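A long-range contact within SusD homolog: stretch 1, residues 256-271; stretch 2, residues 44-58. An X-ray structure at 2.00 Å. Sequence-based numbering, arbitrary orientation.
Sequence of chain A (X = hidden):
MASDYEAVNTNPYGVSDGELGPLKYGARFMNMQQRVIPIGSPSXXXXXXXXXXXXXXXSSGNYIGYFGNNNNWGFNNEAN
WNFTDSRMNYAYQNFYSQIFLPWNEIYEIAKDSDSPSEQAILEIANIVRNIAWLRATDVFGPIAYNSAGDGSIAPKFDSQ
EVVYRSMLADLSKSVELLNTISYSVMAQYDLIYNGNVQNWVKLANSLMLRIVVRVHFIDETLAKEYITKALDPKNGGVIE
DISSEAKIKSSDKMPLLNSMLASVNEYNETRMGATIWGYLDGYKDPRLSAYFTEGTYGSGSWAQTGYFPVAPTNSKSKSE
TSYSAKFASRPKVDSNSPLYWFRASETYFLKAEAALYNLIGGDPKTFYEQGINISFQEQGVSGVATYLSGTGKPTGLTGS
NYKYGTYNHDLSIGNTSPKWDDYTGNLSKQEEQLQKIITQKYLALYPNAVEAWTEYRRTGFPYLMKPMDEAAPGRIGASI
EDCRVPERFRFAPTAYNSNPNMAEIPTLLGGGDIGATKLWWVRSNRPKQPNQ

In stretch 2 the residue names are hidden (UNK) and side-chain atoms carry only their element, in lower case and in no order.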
# COMPACT_ATOMS: atom_id res chain seq x y z
N LEU A 256 2.45 8.10 -19.95
CA LEU A 256 1.44 7.76 -18.96
C LEU A 256 0.81 8.99 -18.33
O LEU A 256 1.42 10.06 -18.26
CB LEU A 256 2.05 6.90 -17.84
CG LEU A 256 2.63 5.53 -18.21
CD1 LEU A 256 3.33 4.95 -16.99
CD2 LEU A 256 1.53 4.60 -18.69
N LEU A 257 -0.43 8.82 -17.87
CA LEU A 257 -1.17 9.88 -17.20
C LEU A 257 -1.33 9.39 -15.76
O LEU A 257 -1.97 8.37 -15.53
CB LEU A 257 -2.55 10.06 -17.83
CG LEU A 257 -3.47 11.08 -17.15
CD1 LEU A 257 -2.84 12.47 -17.25
CD2 LEU A 257 -4.84 11.06 -17.82
N ASN A 258 -0.75 10.10 -14.80
CA ASN A 258 -0.89 9.65 -13.42
C ASN A 258 -2.38 9.39 -13.17
O ASN A 258 -3.22 10.25 -13.42
CB ASN A 258 -0.37 10.70 -12.44
CG ASN A 258 -0.38 10.20 -11.02
OD1 ASN A 258 -1.43 10.10 -10.39
ND2 ASN A 258 0.79 9.84 -10.50
N SER A 259 -2.67 8.19 -12.68
CA SER A 259 -4.04 7.77 -12.44
C SER A 259 -4.78 8.35 -11.24
O SER A 259 -5.95 8.02 -11.02
CB SER A 259 -4.09 6.24 -12.40
OG SER A 259 -2.93 5.73 -11.76
N MSE A 260 -4.13 9.20 -10.47
CA MSE A 260 -4.80 9.84 -9.34
C MSE A 260 -5.55 11.07 -9.82
O MSE A 260 -6.45 11.57 -9.14
CB MSE A 260 -3.79 10.29 -8.28
CG MSE A 260 -3.05 9.19 -7.56
SE MSE A 260 -1.86 9.99 -6.24
CE MSE A 260 -3.22 10.68 -5.04
N LEU A 261 -5.20 11.57 -11.00
CA LEU A 261 -5.84 12.77 -11.53
C LEU A 261 -7.35 12.68 -11.73
O LEU A 261 -8.08 13.60 -11.37
CB LEU A 261 -5.15 13.19 -12.83
CG LEU A 261 -3.73 13.71 -12.63
CD1 LEU A 261 -3.11 14.09 -13.97
CD2 LEU A 261 -3.76 14.92 -11.70
N ALA A 262 -7.82 11.58 -12.31
CA ALA A 262 -9.25 11.42 -12.54
C ALA A 262 -10.07 11.66 -11.26
O ALA A 262 -10.99 12.47 -11.25
CB ALA A 262 -9.54 10.03 -13.09
N SER A 263 -9.72 10.96 -10.18
CA SER A 263 -10.47 11.12 -8.94
C SER A 263 -10.21 12.45 -8.22
O SER A 263 -11.12 13.00 -7.59
CB SER A 263 -10.18 9.96 -7.99
OG SER A 263 -11.03 10.03 -6.86
N VAL A 264 -8.99 12.96 -8.31
CA VAL A 264 -8.67 14.23 -7.64
C VAL A 264 -9.23 15.45 -8.36
O VAL A 264 -9.87 16.30 -7.74
CB VAL A 264 -7.13 14.42 -7.49
CG1 VAL A 264 -6.82 15.84 -7.03
CG2 VAL A 264 -6.58 13.42 -6.48
N ASN A 265 -9.01 15.54 -9.67
CA ASN A 265 -9.46 16.70 -10.44
C ASN A 265 -10.71 16.54 -11.30
O ASN A 265 -11.51 17.47 -11.40
CB ASN A 265 -8.32 17.22 -11.32
CG ASN A 265 -7.10 17.62 -10.52
OD1 ASN A 265 -7.21 18.26 -9.47
ND2 ASN A 265 -5.93 17.25 -11.02
N GLU A 266 -10.86 15.39 -11.94
CA GLU A 266 -12.02 15.18 -12.81
C GLU A 266 -13.31 14.94 -12.04
O GLU A 266 -14.31 15.64 -12.26
CB GLU A 266 -11.77 13.99 -13.74
CG GLU A 266 -10.63 14.21 -14.74
CD GLU A 266 -10.82 15.46 -15.59
OE1 GLU A 266 -11.96 15.73 -16.03
OE2 GLU A 266 -9.81 16.16 -15.83
N TYR A 267 -13.30 13.97 -11.13
CA TYR A 267 -14.48 13.64 -10.35
C TYR A 267 -14.61 14.46 -9.07
O TYR A 267 -15.70 14.53 -8.48
CB TYR A 267 -14.48 12.15 -10.00
CG TYR A 267 -14.30 11.21 -11.17
CD1 TYR A 267 -14.90 11.46 -12.40
CD2 TYR A 267 -13.55 10.04 -11.04
CE1 TYR A 267 -14.77 10.57 -13.47
CE2 TYR A 267 -13.42 9.14 -12.09
CZ TYR A 267 -14.03 9.41 -13.31
OH TYR A 267 -13.91 8.51 -14.35
N ASN A 268 -13.51 15.07 -8.63
CA ASN A 268 -13.50 15.87 -7.42
C ASN A 268 -13.92 15.02 -6.23
O ASN A 268 -14.69 15.47 -5.37
CB ASN A 268 -14.44 17.07 -7.57
CG ASN A 268 -13.91 18.09 -8.53
OD1 ASN A 268 -14.57 18.45 -9.51
ND2 ASN A 268 -12.70 18.57 -8.27
N GLU A 269 -13.42 13.79 -6.18
CA GLU A 269 -13.77 12.87 -5.11
C GLU A 269 -12.64 12.54 -4.14
O GLU A 269 -12.90 12.22 -2.98
CB GLU A 269 -14.33 11.57 -5.73
CG GLU A 269 -15.57 11.82 -6.60
CD GLU A 269 -16.11 10.57 -7.28
OE1 GLU A 269 -15.30 9.76 -7.78
OE2 GLU A 269 -17.35 10.41 -7.34
N THR A 270 -11.39 12.63 -4.57
CA THR A 270 -10.29 12.32 -3.68
C THR A 270 -9.63 13.56 -3.09
O THR A 270 -9.15 14.43 -3.81
CB THR A 270 -9.22 11.46 -4.38
OG1 THR A 270 -9.79 10.18 -4.70
CG2 THR A 270 -8.01 11.25 -3.47
N ARG A 271 -9.61 13.62 -1.76
CA ARG A 271 -9.04 14.75 -1.03
C ARG A 271 -8.14 14.25 0.10
O ARG A 271 -8.01 13.05 0.32
CB ARG A 271 -10.18 15.60 -0.47
CG ARG A 271 -11.10 16.20 -1.55
CD ARG A 271 -10.38 17.31 -2.30
NE ARG A 271 -11.20 17.98 -3.32
CZ ARG A 271 -11.18 17.68 -4.61
NH1 ARG A 271 -10.39 16.71 -5.07
NH2 ARG A 271 -11.92 18.37 -5.47
N UNK A 44 -6.10 6.79 -22.67
CA UNK A 44 -7.16 6.00 -22.05
C UNK A 44 -7.94 6.83 -21.02
O UNK A 44 -8.75 6.30 -20.26
c UNK A 44 -6.58 4.75 -21.39
c UNK A 44 -5.88 3.78 -22.34
c UNK A 44 -5.41 2.55 -21.58
c UNK A 44 -6.84 3.38 -23.45
N UNK A 45 -7.68 8.13 -21.03
CA UNK A 45 -8.32 9.08 -20.13
C UNK A 45 -8.52 8.62 -18.68
O UNK A 45 -7.55 8.34 -17.97
c UNK A 45 -9.45 10.19 -22.10
o UNK A 45 -10.60 8.49 -20.82
c UNK A 45 -9.67 9.58 -20.71
N UNK A 46 -9.78 8.53 -18.24
CA UNK A 46 -10.08 8.15 -16.85
C UNK A 46 -10.11 6.66 -16.52
O UNK A 46 -10.29 6.30 -15.35
o UNK A 46 -12.47 8.22 -17.24
c UNK A 46 -11.42 10.26 -16.49
c UNK A 46 -11.43 8.73 -16.40
N UNK A 47 -9.94 5.80 -17.52
CA UNK A 47 -9.98 4.37 -17.28
C UNK A 47 -9.10 3.88 -16.13
O UNK A 47 -9.61 3.38 -15.13
N UNK A 48 -7.77 4.01 -16.25
CA UNK A 48 -6.87 3.56 -15.19
C UNK A 48 -7.18 4.24 -13.86
O UNK A 48 -6.96 3.66 -12.79
c UNK A 48 -5.49 3.93 -15.73
c UNK A 48 -5.68 3.78 -17.21
c UNK A 48 -7.01 4.45 -17.44
N UNK A 49 -7.70 5.47 -13.93
CA UNK A 49 -8.05 6.21 -12.73
C UNK A 49 -9.22 5.58 -11.99
O UNK A 49 -9.26 5.60 -10.76
N UNK A 50 -10.18 5.04 -12.74
CA UNK A 50 -11.31 4.38 -12.10
C UNK A 50 -10.75 3.16 -11.36
O UNK A 50 -11.18 2.84 -10.26
c UNK A 50 -13.10 5.08 -13.79
o UNK A 50 -13.13 6.19 -13.27
n UNK A 50 -13.72 4.80 -14.94
c UNK A 50 -12.35 3.92 -13.13
N UNK A 51 -9.78 2.49 -11.98
CA UNK A 51 -9.18 1.31 -11.37
C UNK A 51 -8.45 1.66 -10.08
O UNK A 51 -8.58 0.97 -9.08
c UNK A 51 -8.21 0.64 -12.34
o UNK A 51 -8.16 -0.39 -14.48
c UNK A 51 -8.88 0.08 -13.59
o UNK A 51 -10.13 0.11 -13.68
N UNK A 52 -7.67 2.74 -10.11
CA UNK A 52 -6.91 3.17 -8.93
C UNK A 52 -7.84 3.55 -7.78
O UNK A 52 -7.48 3.41 -6.61
c UNK A 52 -4.34 6.05 -8.55
c UNK A 52 -4.03 3.64 -7.96
c UNK A 52 -5.04 4.76 -8.17
c UNK A 52 -6.01 4.36 -9.28
N UNK A 53 -9.03 4.04 -8.11
CA UNK A 53 -10.00 4.40 -7.08
C UNK A 53 -10.34 3.14 -6.30
O UNK A 53 -10.38 3.14 -5.06
n UNK A 53 -13.55 6.05 -8.79
c UNK A 53 -12.75 6.92 -8.18
c UNK A 53 -11.35 6.44 -7.85
c UNK A 53 -11.29 4.93 -7.72
o UNK A 53 -13.11 8.06 -7.89
N UNK A 54 -10.58 2.07 -7.04
CA UNK A 54 -10.96 0.77 -6.49
C UNK A 54 -9.87 0.14 -5.63
O UNK A 54 -10.15 -0.45 -4.59
c UNK A 54 -11.69 -1.57 -7.19
o UNK A 54 -11.12 -2.56 -7.64
n UNK A 54 -12.67 -1.65 -6.29
c UNK A 54 -11.32 -0.17 -7.65
N UNK A 55 -8.61 0.27 -6.05
CA UNK A 55 -7.51 -0.33 -5.32
C UNK A 55 -6.88 0.55 -4.24
O UNK A 55 -6.58 0.06 -3.15
o UNK A 55 -5.75 0.43 -6.83
c UNK A 55 -6.36 -0.74 -6.27
c UNK A 55 -6.89 -1.60 -7.41
N UNK A 56 -6.71 1.83 -4.53
CA UNK A 56 -6.04 2.75 -3.61
C UNK A 56 -6.77 3.96 -3.04
O UNK A 56 -6.75 4.20 -1.83
o UNK A 56 -2.55 2.49 -4.01
c UNK A 56 -4.76 3.29 -4.28
o UNK A 56 -3.94 1.16 -5.06
c UNK A 56 -3.68 2.23 -4.46
N UNK A 57 -7.41 4.73 -3.91
CA UNK A 57 -8.04 5.98 -3.50
C UNK A 57 -9.29 6.02 -2.64
O UNK A 57 -9.29 6.67 -1.60
c UNK A 57 -7.05 6.96 -5.67
c UNK A 57 -5.78 7.31 -4.89
c UNK A 57 -7.33 8.02 -6.73
c UNK A 57 -8.25 6.85 -4.74
N UNK A 58 -10.36 5.35 -3.05
CA UNK A 58 -11.58 5.42 -2.25
C UNK A 58 -11.73 4.26 -1.28
O UNK A 58 -12.62 4.27 -0.42
c UNK A 58 -13.18 4.18 -3.77
c UNK A 58 -12.58 6.56 -4.25
c UNK A 58 -12.84 5.53 -3.14
c UNK A 58 -14.48 4.20 -4.56
O HOH W 1 -8.37 8.35 -10.04
O HOH W 2 -10.41 9.20 -2.29

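Position 44 has four side-chain carbons, forked at the second, and touches nothing on stretch 1. It is L44. Position 45 has one carbon carrying an oxygen and a carbon. Its CB points away, but its backbone O lies 3.8 Å from L257 CD2. It is T45.

Position 46 has the same three atoms, with its CB directed toward stretch 1, 3.2 Å from Y267 OH. It is T46. Its OG1 donates a weak hydrogen bond to Y267 OH (3.2 Å), and its CG2 packs on A262 CB at 3.9 Å.

Position 47 has no side-chain atoms: G47. It closes a type II' turn begun at L44 and starts the helix. Position 48 has three carbons closing a ring onto its own N. It is P48, whose O lies 3.9 Å from S259 CB.

Position 49 again lacks a side chain, and its CA lies 3.3 Å from S259 O in a CA-H...O contact. It is G49. An ideal CB here would sit 2.6 Å from A262 CB, a clash, so the bare backbone permits the close approach.

Position 50 has two carbons, the second carrying one oxygen and one nitrogen. The oxygen meets the edge of the Y267 ring system. It is N50, and Y267 OH donates to N50 OD1 at 2.7 Å.

Position 51 has two carbons, the second carrying two oxygens, and makes no contact: D51. Position 52 has four carbons, forked at the second, packed against M260 and S259. It is L52, with CD2 3.5 Å from M260 CG.

Position 53 has three carbons, the third carrying oxygen and nitrogen, and ends among S263, Y267 and E269. It is Q53. Its amide is probably turned over in the model, so its polar partners remain open.

Position 54 has two carbons, the second with oxygen and nitrogen: N54. Position 55 has one carbon bearing oxygen and carbon: T55. Position 56 has two carbons, the second with two oxygens: D56. All three are out of reach of stretch 1.

Position 57 has four carbons, forked at the second, against M260, S263 and T270. It is L57, with CD1 3.7 Å from S263 CB. Position 58 has four carbons, forked at the first, with one arm two carbons long: I58.

The two helices cross at nearly right angles. G49 lets them close in, while L52 and L57 supply apolar packing. Y267 joins T46 and N50. Water 1 links G49 O to S259 O and S263 N; water 2 links L57 O to T270 OG1.

Stretch 2, residues 44-58: LTTGPGNDLQNTDLI
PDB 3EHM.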